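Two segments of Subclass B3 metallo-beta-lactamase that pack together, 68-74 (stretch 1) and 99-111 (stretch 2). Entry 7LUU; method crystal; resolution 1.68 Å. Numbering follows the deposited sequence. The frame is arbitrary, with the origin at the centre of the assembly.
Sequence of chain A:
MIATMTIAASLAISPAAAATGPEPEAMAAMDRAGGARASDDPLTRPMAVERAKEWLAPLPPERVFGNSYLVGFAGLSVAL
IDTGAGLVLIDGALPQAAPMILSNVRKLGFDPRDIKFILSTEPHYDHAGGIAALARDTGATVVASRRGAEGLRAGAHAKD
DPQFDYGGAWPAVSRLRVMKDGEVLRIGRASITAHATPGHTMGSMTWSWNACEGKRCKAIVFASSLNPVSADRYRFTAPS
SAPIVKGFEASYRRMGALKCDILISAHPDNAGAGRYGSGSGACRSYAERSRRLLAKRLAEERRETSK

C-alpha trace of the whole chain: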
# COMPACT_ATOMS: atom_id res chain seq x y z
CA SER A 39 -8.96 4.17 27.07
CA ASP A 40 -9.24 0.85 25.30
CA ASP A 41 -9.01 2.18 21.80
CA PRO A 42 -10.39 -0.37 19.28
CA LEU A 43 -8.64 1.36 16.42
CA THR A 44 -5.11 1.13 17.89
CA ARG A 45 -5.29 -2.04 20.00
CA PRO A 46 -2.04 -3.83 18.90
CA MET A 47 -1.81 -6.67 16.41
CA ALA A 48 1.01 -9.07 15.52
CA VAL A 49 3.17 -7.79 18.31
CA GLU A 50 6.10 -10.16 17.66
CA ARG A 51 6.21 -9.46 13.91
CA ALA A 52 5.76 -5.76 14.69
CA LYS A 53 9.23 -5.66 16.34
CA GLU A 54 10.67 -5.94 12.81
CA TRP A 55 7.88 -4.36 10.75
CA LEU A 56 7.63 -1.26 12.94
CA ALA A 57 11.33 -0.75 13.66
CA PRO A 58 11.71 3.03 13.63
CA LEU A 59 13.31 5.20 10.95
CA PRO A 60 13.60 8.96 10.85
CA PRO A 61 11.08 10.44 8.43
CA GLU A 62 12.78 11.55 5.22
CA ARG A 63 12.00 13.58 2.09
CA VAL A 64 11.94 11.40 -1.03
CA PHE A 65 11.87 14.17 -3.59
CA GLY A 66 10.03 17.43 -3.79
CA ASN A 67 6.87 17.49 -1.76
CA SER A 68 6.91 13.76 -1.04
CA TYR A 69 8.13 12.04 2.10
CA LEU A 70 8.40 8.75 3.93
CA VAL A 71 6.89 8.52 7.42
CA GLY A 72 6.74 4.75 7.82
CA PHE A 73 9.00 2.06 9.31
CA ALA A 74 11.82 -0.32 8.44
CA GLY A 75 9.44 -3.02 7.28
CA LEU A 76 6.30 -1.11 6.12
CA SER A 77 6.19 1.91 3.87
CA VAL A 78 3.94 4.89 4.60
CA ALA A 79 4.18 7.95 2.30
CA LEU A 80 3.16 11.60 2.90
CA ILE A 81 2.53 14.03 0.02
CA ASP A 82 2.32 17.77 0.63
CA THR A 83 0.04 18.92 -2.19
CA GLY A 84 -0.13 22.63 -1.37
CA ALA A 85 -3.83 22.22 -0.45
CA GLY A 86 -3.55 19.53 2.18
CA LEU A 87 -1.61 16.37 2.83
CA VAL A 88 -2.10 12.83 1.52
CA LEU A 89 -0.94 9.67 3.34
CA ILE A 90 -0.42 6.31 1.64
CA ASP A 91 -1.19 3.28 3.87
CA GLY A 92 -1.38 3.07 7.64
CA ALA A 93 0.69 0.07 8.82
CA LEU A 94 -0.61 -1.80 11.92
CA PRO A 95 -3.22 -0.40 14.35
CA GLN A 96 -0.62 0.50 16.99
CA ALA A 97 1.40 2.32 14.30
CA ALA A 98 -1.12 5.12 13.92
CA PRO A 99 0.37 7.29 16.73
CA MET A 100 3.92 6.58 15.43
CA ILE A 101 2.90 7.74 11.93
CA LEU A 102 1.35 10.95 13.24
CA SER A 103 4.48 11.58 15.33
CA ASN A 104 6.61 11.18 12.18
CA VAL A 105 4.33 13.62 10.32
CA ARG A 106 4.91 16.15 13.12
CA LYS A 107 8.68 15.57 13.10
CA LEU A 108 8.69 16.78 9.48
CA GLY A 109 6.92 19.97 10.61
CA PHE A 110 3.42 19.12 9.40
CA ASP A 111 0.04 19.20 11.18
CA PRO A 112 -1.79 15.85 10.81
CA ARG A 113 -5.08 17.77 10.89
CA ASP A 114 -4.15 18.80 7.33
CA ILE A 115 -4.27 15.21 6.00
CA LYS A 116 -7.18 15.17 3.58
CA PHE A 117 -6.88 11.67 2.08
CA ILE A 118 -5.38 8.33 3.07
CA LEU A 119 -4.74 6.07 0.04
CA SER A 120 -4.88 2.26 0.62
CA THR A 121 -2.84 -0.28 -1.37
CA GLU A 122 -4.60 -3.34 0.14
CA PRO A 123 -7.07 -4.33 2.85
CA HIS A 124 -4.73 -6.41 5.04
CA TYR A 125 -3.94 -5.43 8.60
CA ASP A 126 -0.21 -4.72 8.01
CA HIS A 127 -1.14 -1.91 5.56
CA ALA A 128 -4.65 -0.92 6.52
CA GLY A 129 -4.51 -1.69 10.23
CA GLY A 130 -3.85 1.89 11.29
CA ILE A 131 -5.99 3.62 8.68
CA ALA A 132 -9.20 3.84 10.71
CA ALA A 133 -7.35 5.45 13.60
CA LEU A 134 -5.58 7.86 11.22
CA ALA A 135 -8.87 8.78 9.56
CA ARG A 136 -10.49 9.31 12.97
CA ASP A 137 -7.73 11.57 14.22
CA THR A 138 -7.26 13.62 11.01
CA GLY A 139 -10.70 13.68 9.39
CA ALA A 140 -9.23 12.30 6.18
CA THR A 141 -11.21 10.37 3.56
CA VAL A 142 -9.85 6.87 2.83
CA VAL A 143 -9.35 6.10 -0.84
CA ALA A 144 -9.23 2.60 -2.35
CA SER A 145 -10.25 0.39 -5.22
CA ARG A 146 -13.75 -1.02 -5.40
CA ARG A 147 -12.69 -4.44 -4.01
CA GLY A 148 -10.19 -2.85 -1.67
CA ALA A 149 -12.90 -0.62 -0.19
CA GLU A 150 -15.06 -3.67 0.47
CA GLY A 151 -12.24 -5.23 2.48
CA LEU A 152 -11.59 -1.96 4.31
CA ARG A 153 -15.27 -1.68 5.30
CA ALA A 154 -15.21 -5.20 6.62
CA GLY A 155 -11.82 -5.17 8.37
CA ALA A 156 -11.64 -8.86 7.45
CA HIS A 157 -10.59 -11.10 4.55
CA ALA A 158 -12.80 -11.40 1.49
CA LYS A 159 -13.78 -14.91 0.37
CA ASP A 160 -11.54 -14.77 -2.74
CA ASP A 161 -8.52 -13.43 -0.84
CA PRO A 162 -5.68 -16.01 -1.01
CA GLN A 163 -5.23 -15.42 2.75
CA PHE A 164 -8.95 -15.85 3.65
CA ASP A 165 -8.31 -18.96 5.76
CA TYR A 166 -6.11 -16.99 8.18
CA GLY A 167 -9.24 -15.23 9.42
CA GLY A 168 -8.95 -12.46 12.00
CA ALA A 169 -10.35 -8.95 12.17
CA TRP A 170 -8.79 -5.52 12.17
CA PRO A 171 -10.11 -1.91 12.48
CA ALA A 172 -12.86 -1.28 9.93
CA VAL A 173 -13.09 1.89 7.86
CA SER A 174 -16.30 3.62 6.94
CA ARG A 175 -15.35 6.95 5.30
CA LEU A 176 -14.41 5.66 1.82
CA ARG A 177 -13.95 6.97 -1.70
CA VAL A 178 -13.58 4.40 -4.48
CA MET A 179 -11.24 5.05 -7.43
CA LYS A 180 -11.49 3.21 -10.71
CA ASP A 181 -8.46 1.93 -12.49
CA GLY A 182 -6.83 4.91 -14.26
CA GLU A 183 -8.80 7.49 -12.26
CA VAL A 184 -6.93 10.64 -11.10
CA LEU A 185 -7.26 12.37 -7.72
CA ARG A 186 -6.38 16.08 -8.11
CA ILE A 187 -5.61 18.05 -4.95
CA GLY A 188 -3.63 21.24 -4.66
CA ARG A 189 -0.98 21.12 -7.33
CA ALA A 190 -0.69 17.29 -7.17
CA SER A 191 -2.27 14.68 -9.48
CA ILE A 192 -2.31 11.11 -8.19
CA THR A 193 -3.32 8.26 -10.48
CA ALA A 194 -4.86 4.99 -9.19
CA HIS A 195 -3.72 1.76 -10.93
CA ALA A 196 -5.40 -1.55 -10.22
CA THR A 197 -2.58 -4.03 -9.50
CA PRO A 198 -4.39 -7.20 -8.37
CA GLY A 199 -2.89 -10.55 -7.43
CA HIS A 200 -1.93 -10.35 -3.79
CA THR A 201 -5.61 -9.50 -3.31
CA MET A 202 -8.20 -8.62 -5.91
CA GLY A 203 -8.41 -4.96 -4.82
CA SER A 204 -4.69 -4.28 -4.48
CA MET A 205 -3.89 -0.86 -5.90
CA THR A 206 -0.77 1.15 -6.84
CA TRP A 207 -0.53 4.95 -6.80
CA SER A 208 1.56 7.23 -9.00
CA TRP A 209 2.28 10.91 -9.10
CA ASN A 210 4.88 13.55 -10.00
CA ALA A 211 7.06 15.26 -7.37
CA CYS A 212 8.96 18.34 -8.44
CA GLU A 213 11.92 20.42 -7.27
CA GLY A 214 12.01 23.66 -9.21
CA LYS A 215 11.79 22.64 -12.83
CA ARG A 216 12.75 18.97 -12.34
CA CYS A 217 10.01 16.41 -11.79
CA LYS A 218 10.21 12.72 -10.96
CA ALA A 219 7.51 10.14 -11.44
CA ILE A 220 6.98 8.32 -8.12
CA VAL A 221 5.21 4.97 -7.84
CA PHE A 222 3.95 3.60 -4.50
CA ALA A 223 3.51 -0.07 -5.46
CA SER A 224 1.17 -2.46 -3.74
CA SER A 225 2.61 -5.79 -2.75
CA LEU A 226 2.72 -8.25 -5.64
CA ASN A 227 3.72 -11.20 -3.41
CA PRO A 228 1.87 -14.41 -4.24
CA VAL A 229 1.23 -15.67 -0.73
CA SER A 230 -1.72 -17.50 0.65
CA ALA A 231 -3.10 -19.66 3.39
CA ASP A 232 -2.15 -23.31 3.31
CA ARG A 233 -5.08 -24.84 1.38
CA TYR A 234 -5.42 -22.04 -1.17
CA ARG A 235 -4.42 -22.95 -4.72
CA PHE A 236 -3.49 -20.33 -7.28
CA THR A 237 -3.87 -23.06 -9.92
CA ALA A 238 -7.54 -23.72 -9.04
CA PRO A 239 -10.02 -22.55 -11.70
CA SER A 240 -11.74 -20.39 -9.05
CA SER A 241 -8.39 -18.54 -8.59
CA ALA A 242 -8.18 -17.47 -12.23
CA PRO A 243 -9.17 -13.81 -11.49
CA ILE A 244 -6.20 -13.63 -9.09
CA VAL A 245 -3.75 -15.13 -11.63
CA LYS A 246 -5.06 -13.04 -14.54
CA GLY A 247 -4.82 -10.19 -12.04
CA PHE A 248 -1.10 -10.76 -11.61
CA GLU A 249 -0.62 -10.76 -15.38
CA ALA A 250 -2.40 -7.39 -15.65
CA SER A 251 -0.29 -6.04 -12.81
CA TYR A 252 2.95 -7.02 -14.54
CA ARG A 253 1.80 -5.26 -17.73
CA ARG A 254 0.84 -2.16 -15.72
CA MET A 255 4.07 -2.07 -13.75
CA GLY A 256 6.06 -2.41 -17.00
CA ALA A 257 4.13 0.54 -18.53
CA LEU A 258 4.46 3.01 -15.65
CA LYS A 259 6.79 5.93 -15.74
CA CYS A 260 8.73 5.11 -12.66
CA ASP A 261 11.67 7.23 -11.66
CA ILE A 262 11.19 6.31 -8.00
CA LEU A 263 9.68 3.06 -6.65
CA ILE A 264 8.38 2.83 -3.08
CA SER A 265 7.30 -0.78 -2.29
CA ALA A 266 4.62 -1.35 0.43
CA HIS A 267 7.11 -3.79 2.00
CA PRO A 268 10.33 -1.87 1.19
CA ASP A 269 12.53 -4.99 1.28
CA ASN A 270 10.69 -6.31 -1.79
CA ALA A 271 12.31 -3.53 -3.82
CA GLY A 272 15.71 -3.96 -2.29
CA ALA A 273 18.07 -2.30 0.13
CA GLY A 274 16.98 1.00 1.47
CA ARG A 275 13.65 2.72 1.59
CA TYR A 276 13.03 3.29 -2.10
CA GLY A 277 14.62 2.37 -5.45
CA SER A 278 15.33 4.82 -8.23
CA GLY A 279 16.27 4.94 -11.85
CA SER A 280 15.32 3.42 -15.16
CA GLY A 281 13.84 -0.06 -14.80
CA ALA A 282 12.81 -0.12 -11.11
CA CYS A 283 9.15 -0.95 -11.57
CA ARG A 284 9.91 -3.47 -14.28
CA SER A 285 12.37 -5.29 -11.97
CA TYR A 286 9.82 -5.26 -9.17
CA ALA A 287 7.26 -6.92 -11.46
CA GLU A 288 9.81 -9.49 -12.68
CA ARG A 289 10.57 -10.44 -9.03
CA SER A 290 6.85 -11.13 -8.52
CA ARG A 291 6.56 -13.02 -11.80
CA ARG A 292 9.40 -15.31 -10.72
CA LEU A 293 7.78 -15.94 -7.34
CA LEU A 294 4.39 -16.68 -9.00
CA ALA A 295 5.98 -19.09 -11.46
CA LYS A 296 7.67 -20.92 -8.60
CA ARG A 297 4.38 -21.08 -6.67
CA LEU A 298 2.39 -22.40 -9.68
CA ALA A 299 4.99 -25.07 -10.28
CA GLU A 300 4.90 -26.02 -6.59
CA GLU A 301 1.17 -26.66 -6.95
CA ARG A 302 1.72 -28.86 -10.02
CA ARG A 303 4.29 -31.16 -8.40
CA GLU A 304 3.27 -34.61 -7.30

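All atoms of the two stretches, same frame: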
# COMPACT_ATOMS: atom_id res chain seq x y z
N SER A 68 7.32 15.11 -1.39
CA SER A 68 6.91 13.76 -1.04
C SER A 68 7.90 13.20 -0.04
O SER A 68 9.12 13.34 -0.21
CB SER A 68 6.91 12.89 -2.36
OG SER A 68 5.84 13.39 -3.21
N TYR A 69 7.35 12.51 0.95
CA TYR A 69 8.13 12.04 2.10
C TYR A 69 7.79 10.61 2.48
O TYR A 69 6.73 10.09 2.16
CB TYR A 69 7.83 12.90 3.35
CG TYR A 69 8.04 14.37 3.14
CD1 TYR A 69 7.08 15.15 2.48
CD2 TYR A 69 9.19 14.99 3.60
CE1 TYR A 69 7.27 16.56 2.30
CE2 TYR A 69 9.38 16.38 3.42
CZ TYR A 69 8.42 17.15 2.79
OH TYR A 69 8.63 18.53 2.60
N LEU A 70 8.67 10.03 3.27
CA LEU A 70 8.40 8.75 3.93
C LEU A 70 8.23 8.96 5.43
O LEU A 70 9.07 9.61 6.08
CB LEU A 70 9.56 7.77 3.73
CG LEU A 70 9.57 7.31 2.25
CD1 LEU A 70 10.79 6.45 1.93
CD2 LEU A 70 8.23 6.64 1.76
N VAL A 71 7.17 8.39 5.97
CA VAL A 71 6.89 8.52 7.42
C VAL A 71 6.59 7.16 8.05
O VAL A 71 6.06 7.07 9.16
CB VAL A 71 5.74 9.50 7.71
CG1 VAL A 71 6.20 10.93 7.37
CG2 VAL A 71 4.44 9.10 6.96
N GLY A 72 6.96 6.10 7.36
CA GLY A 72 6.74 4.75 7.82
C GLY A 72 7.92 4.16 8.59
O GLY A 72 8.51 4.83 9.47
N PHE A 73 8.14 2.86 8.42
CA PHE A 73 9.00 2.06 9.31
C PHE A 73 9.96 1.21 8.49
O PHE A 73 9.86 1.17 7.27
CB PHE A 73 8.12 1.15 10.18
CG PHE A 73 7.03 1.91 10.85
CD1 PHE A 73 7.30 2.56 12.04
CD2 PHE A 73 5.76 2.11 10.24
CE1 PHE A 73 6.32 3.32 12.66
CE2 PHE A 73 4.81 2.90 10.87
CZ PHE A 73 5.06 3.50 12.06
N ALA A 74 10.84 0.45 9.19
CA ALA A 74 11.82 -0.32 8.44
C ALA A 74 11.16 -1.35 7.57
O ALA A 74 11.64 -1.65 6.47
CB ALA A 74 12.82 -0.97 9.40
N PRO A 99 -0.32 6.18 16.02
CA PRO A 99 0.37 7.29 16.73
C PRO A 99 1.81 7.52 16.27
O PRO A 99 2.27 8.67 16.28
CB PRO A 99 0.37 6.84 18.20
CG PRO A 99 -0.41 5.61 18.27
CD PRO A 99 -0.75 5.08 16.92
N MET A 100 2.54 6.45 15.90
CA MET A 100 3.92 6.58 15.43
C MET A 100 3.96 7.32 14.10
O MET A 100 4.80 8.18 13.87
CB MET A 100 4.53 5.16 15.33
CG MET A 100 4.38 4.25 16.65
SD MET A 100 4.80 2.55 16.15
CE MET A 100 4.40 1.69 17.67
N ILE A 101 3.00 7.02 13.21
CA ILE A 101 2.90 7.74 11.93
C ILE A 101 2.65 9.22 12.16
O ILE A 101 3.31 10.08 11.54
CB ILE A 101 1.79 7.13 11.06
CG1 ILE A 101 2.28 5.76 10.60
CG2 ILE A 101 1.54 8.00 9.78
CD1 ILE A 101 1.11 4.86 10.02
N LEU A 102 1.68 9.55 13.02
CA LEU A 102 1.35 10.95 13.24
C LEU A 102 2.55 11.67 13.88
O LEU A 102 2.83 12.83 13.54
CB LEU A 102 0.12 11.06 14.16
CG LEU A 102 -1.21 10.48 13.62
CD1 LEU A 102 -2.31 10.37 14.70
CD2 LEU A 102 -1.61 11.29 12.43
N SER A 103 3.25 11.02 14.79
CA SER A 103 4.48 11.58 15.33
C SER A 103 5.49 11.90 14.21
O SER A 103 6.14 12.95 14.23
CB SER A 103 5.09 10.63 16.36
OG SER A 103 6.32 11.15 16.86
N ASN A 104 5.67 10.96 13.27
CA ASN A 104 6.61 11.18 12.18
C ASN A 104 6.15 12.36 11.31
O ASN A 104 6.98 13.14 10.81
CB ASN A 104 6.73 9.92 11.35
CG ASN A 104 7.65 8.89 12.00
OD1 ASN A 104 8.43 9.23 12.94
ND2 ASN A 104 7.59 7.65 11.54
N VAL A 105 4.84 12.50 11.10
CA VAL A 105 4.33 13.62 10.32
C VAL A 105 4.70 14.94 11.02
O VAL A 105 5.18 15.90 10.39
CB VAL A 105 2.79 13.47 10.17
CG1 VAL A 105 2.18 14.69 9.55
CG2 VAL A 105 2.49 12.27 9.26
N ARG A 106 4.53 14.97 12.34
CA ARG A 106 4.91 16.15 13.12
C ARG A 106 6.40 16.41 13.10
O ARG A 106 6.84 17.59 13.12
CB ARG A 106 4.40 15.96 14.55
CG ARG A 106 2.88 16.15 14.64
CD ARG A 106 2.49 16.09 16.14
NE ARG A 106 1.05 16.21 16.23
CZ ARG A 106 0.25 15.18 16.48
NH1 ARG A 106 -1.07 15.36 16.50
NH2 ARG A 106 0.79 13.98 16.72
N LYS A 107 7.23 15.35 13.11
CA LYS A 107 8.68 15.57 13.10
C LYS A 107 9.13 16.29 11.85
O LYS A 107 10.11 17.04 11.88
CB LYS A 107 9.40 14.23 13.18
CG LYS A 107 9.32 13.54 14.49
CD LYS A 107 9.97 12.14 14.40
CE LYS A 107 10.05 11.55 15.82
NZ LYS A 107 10.74 10.25 15.80
N LEU A 108 8.42 16.08 10.74
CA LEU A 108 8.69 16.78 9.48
C LEU A 108 8.17 18.21 9.47
O LEU A 108 8.36 18.90 8.46
CB LEU A 108 8.06 16.02 8.31
CG LEU A 108 8.67 14.63 8.02
CD1 LEU A 108 7.87 13.97 6.85
CD2 LEU A 108 10.13 14.83 7.56
N GLY A 109 7.44 18.63 10.51
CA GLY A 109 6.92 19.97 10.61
C GLY A 109 5.51 20.14 10.13
O GLY A 109 5.06 21.27 9.96
N PHE A 110 4.78 19.04 9.93
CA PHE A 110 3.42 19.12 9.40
C PHE A 110 2.40 18.89 10.52
O PHE A 110 2.69 18.25 11.55
CB PHE A 110 3.23 18.05 8.31
CG PHE A 110 4.04 18.31 7.04
CD1 PHE A 110 3.67 19.32 6.19
CD2 PHE A 110 5.07 17.47 6.70
CE1 PHE A 110 4.37 19.57 5.02
CE2 PHE A 110 5.81 17.72 5.51
CZ PHE A 110 5.47 18.76 4.70
N ASP A 111 1.17 19.40 10.28
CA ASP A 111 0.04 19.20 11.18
C ASP A 111 -0.80 18.08 10.60
O ASP A 111 -1.36 18.25 9.50
CB ASP A 111 -0.77 20.48 11.29
CG ASP A 111 -1.86 20.41 12.33
OD1 ASP A 111 -2.26 19.31 12.75
OD2 ASP A 111 -2.36 21.52 12.72
O HOH W 1 9.48 5.22 12.11

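Stretch 1 is a short strand, Ser 68 to Leu 70, that runs on into a loop; stretch 2 enters in a helix already under way at Pro 99, and then turns toward Asp 111. The backbones come nearest at Val 71 and Asn 104, whose CA atoms are 5.5 Å apart, and 471 Å² of surface is buried between the two, both sides summed. As stretch 1 advances, its contacts move back along stretch 2: Tyr 69 meets Leu 108 and Phe 110, Val 71 meets Ile 101, Asn 104, Val 105 and Leu 108, and Phe 73 meets Met 100 and Ile 101. The two segments therefore run in roughly opposite senses.

Ser 68 is out of reach of stretch 2, so the interface opens with Tyr 69. Its CA-to-CB bond points toward the other stretch, and with chi1 at -55° (m) the ring meets Phe 110 in an offset edge-to-face pair: centroids 5.3 Å apart, planes at 75°, and the edge of Phe 110 directed at the face of Tyr 69. The closest atoms are Tyr 69 CE1 and Phe 110 CE2, 3.7 Å apart. Such an arrangement sets the slightly positive ring hydrogens of one aromatic against the electron-rich face of the other. Leu 108 CD1 also lies 3.7 Å from Tyr 69 CD2, an apolar contact, while the Tyr 69 hydroxyl is hydrogen-bonded elsewhere in the structure.

The turn that presents Leu 108 and Phe 110 is a Schellman motif. Gly 109 leaves helical geometry with phi at 95°, and two bonds return to the last turn: Phe 110 N to Val 105 O at 3.2 Å and Gly 109 N to Arg 106 O at 2.9 Å. A CB on Gly 109 would be jammed against the carbonyl O of Leu 108.

Leu 70 points away, as expected from the alternation of a strand, and Val 71 turns toward the helix again. It has the largest covered area of any residue here, 98 Å². Its CG1 packs 3.5 Å from Leu 108 CD1, its CG2 lies 4.2 Å from Ile 101 CG2, and both Val 71 CG1 and Val 71 CG2 lie 4.4 Å from Val 105 CG2. Its backbone supplies the one direct hydrogen bond across the interface: Asn 104 ND2 donates to Val 71 O at 2.9 Å, with a nearly straight N-H...O angle of 169°.

Gly 72 has no side chain to contribute, but its carbonyl is linked to the same amide through water 1, which lies 2.8 Å from Gly 72 O, where it can donate, and accepts from Asn 104 ND2 at 3.1 Å.

Phe 73 leaves the backbone sideways, yet its ring reaches the helix. Met 100 CB sits at the ring edge, 3.7 Å from Phe 73 CZ, and Ile 101 CG1 lies 3.8 Å from Phe 73 CE2. Met 100 SD is 4.9 Å from the centroid of the Phe 73 ring, 54° off its normal, an oblique sulfur-aromatic approach.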